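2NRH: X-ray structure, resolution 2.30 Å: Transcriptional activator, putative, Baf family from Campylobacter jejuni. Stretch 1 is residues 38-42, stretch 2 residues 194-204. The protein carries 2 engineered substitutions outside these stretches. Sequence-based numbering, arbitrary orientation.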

# COMPACT_ATOMS: atom_id res chain seq x y z
N ILE B 38 3.88 16.70 32.71
CA ILE B 38 4.00 16.27 31.34
C ILE B 38 2.70 16.55 30.58
O ILE B 38 1.66 15.99 30.91
CB ILE B 38 4.37 14.77 31.24
CG1 ILE B 38 5.72 14.49 31.94
CG2 ILE B 38 4.41 14.36 29.77
CD1 ILE B 38 6.13 12.98 32.12
N PHE B 39 2.79 17.40 29.56
CA PHE B 39 1.70 17.62 28.60
C PHE B 39 1.65 16.54 27.54
O PHE B 39 2.68 16.13 27.03
CB PHE B 39 1.86 19.00 27.99
CG PHE B 39 1.85 20.08 29.04
CD1 PHE B 39 0.63 20.56 29.57
CD2 PHE B 39 3.05 20.56 29.57
CE1 PHE B 39 0.59 21.55 30.58
CE2 PHE B 39 3.02 21.57 30.58
CZ PHE B 39 1.77 22.05 31.07
N TYR B 40 0.48 16.03 27.21
CA TYR B 40 0.46 14.92 26.30
C TYR B 40 -0.70 14.96 25.32
O TYR B 40 -1.70 15.63 25.57
CB TYR B 40 0.51 13.61 27.08
CG TYR B 40 -0.79 13.19 27.70
CD1 TYR B 40 -1.65 12.33 27.03
CD2 TYR B 40 -1.16 13.63 28.99
CE1 TYR B 40 -2.87 11.91 27.60
CE2 TYR B 40 -2.38 13.22 29.58
CZ TYR B 40 -3.22 12.36 28.88
OH TYR B 40 -4.42 11.94 29.42
N ILE B 41 -0.54 14.24 24.21
CA ILE B 41 -1.64 13.68 23.40
C ILE B 41 -1.44 12.13 23.26
O ILE B 41 -0.32 11.60 23.34
CB ILE B 41 -1.72 14.32 22.04
CG1 ILE B 41 -0.49 13.97 21.19
CG2 ILE B 41 -1.92 15.85 22.17
CD1 ILE B 41 -0.52 14.57 19.82
N ASN B 42 -2.53 11.41 23.06
CA ASN B 42 -2.48 9.95 23.06
C ASN B 42 -3.51 9.37 22.10
O ASN B 42 -4.64 9.79 22.10
CB ASN B 42 -2.70 9.44 24.51
CG ASN B 42 -2.96 7.96 24.54
OD1 ASN B 42 -2.14 7.16 24.06
ND2 ASN B 42 -4.09 7.56 25.13
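Stretch 2, residues 194-204: LIFRGMKKIIK

How does the second stretch lie on the first? Residues 194-204 form a helix, with backbone hydrogen bonds such as Met 199 N to Ile 195 O at 2.9 Å and Lys 201 N to Arg 197 O at 2.8 Å, and this helix packs on the extended strand 38-42. The axes approach to 10.0 Å, and their N-to-C directions make an angle of 124°, so the helix runs obliquely against the strand, nearer antiparallel than parallel. The CA atoms nearest each other are those of Tyr 40 and Met 199, 8.1 Å apart, each at the middle of its stretch.

What fills the space at that crossing? Met 199 does, with 70 Å² covered, more than any other residue here. Its m, t, p rotamer brings the terminal methyl to the strand backbone: Met 199 CE lies 3.9 Å from Phe 39 O, from Tyr 40 C and from Ile 41 N. The same Met 199 CE is 4.2 Å from Ile 41 CG2. The CA-to-CB bond of Tyr 40 points away from the helix, and the methyl of Met 199 lies against the main chain on the side facing the helix.

Which strand side chains meet the helix? Phe 39 and Ile 41 do, as the alternation of a strand directs both CA-to-CB bonds toward it, with Tyr 40 between them reversed. Ile 41, covered over 54 Å², reaches an earlier turn of the helix, its CD1 3.9 Å from Ile 195 CG2. Phe 39, covered over 52 Å², meets a later turn, where Ile 203 CD1 approaches its CG obliquely at 4.3 Å.

What holds the two together? No hydrogen bond crosses between them; the contact is van der Waals packing, of apolar side chains on one another and of the Met 199 methyl on the strand main chain, and it buries 242 Å² over both sides. Ile 195, Met 199 and Ile 203, spaced four residues apart, recur on one side of the helix and so meet the strand in succession.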

# COMPACT_ATOMS: atom_id res chain seq x y z
N LEU B 194 6.78 18.35 13.66
CA LEU B 194 5.48 18.96 13.35
C LEU B 194 4.44 18.91 14.48
O LEU B 194 3.72 19.90 14.75
CB LEU B 194 4.86 18.36 12.10
CG LEU B 194 4.92 19.20 10.86
CD1 LEU B 194 3.81 18.76 9.95
CD2 LEU B 194 4.81 20.76 11.19
N ILE B 195 4.34 17.75 15.10
CA ILE B 195 3.32 17.44 16.07
C ILE B 195 3.61 18.25 17.32
O ILE B 195 2.72 18.87 17.86
CB ILE B 195 3.26 15.89 16.34
CG1 ILE B 195 2.54 15.20 15.19
CG2 ILE B 195 2.50 15.57 17.57
CD1 ILE B 195 2.34 13.71 15.39
N PHE B 196 4.86 18.22 17.78
CA PHE B 196 5.27 18.96 18.98
C PHE B 196 5.11 20.46 18.80
O PHE B 196 4.99 21.18 19.79
CB PHE B 196 6.72 18.65 19.34
CG PHE B 196 6.93 17.34 20.00
CD1 PHE B 196 6.23 17.01 21.16
CD2 PHE B 196 7.83 16.43 19.47
CE1 PHE B 196 6.42 15.77 21.78
CE2 PHE B 196 8.04 15.18 20.07
CZ PHE B 196 7.32 14.85 21.24
N ARG B 197 5.18 20.94 17.56
CA ARG B 197 4.84 22.33 17.24
C ARG B 197 3.33 22.65 17.42
O ARG B 197 2.97 23.69 17.96
CB ARG B 197 5.28 22.70 15.81
CG ARG B 197 6.79 22.72 15.58
CD ARG B 197 7.21 23.45 14.24
NE ARG B 197 8.45 24.22 14.44
CZ ARG B 197 8.80 25.31 13.74
NH1 ARG B 197 8.04 25.80 12.75
NH2 ARG B 197 9.95 25.92 14.03
N GLY B 198 2.45 21.76 16.95
CA GLY B 198 1.03 21.84 17.29
C GLY B 198 0.79 21.87 18.79
O GLY B 198 0.05 22.75 19.30
N MET B 199 1.41 20.93 19.51
CA MET B 199 1.37 20.95 20.99
C MET B 199 1.94 22.25 21.61
O MET B 199 1.39 22.78 22.57
CB MET B 199 2.07 19.72 21.56
CG MET B 199 1.53 18.36 21.05
SD MET B 199 2.51 16.96 21.68
CE MET B 199 1.98 17.04 23.30
N LYS B 200 3.06 22.74 21.07
CA LYS B 200 3.66 23.99 21.52
C LYS B 200 2.64 25.11 21.36
O LYS B 200 2.43 25.90 22.29
CB LYS B 200 4.92 24.31 20.69
CG LYS B 200 6.14 24.64 21.54
CD LYS B 200 7.33 23.75 21.17
CE LYS B 200 8.40 23.70 22.29
NZ LYS B 200 9.81 23.41 21.76
N LYS B 201 1.99 25.16 20.19
CA LYS B 201 0.97 26.16 19.89
C LYS B 201 -0.18 26.10 20.84
O LYS B 201 -0.69 27.15 21.24
CB LYS B 201 0.47 26.05 18.45
CG LYS B 201 -0.64 27.06 18.08
CD LYS B 201 -0.96 27.10 16.57
CE LYS B 201 -2.50 27.45 16.30
NZ LYS B 201 -2.97 27.55 14.84
N ILE B 202 -0.61 24.90 21.23
CA ILE B 202 -1.72 24.82 22.20
C ILE B 202 -1.40 25.51 23.52
O ILE B 202 -2.29 26.12 24.14
CB ILE B 202 -2.18 23.36 22.47
CG1 ILE B 202 -3.13 22.90 21.36
CG2 ILE B 202 -2.79 23.20 23.91
CD1 ILE B 202 -4.05 23.92 20.82
N ILE B 203 -0.14 25.40 23.93
CA ILE B 203 0.31 25.89 25.21
C ILE B 203 0.48 27.39 25.16
O ILE B 203 0.19 28.07 26.14
CB ILE B 203 1.60 25.19 25.65
CG1 ILE B 203 1.27 23.76 26.07
CG2 ILE B 203 2.20 25.84 26.87
CD1 ILE B 203 2.28 22.73 25.69
N LYS B 204 0.89 27.92 24.01
CA LYS B 204 1.05 29.36 23.86
C LYS B 204 -0.30 30.05 23.76
O LYS B 204 -0.37 31.27 23.83
CB LYS B 204 1.96 29.71 22.66
CG LYS B 204 1.30 29.59 21.28
CD LYS B 204 1.92 30.52 20.18
CE LYS B 204 1.05 31.80 19.98
NZ LYS B 204 -0.17 31.55 19.09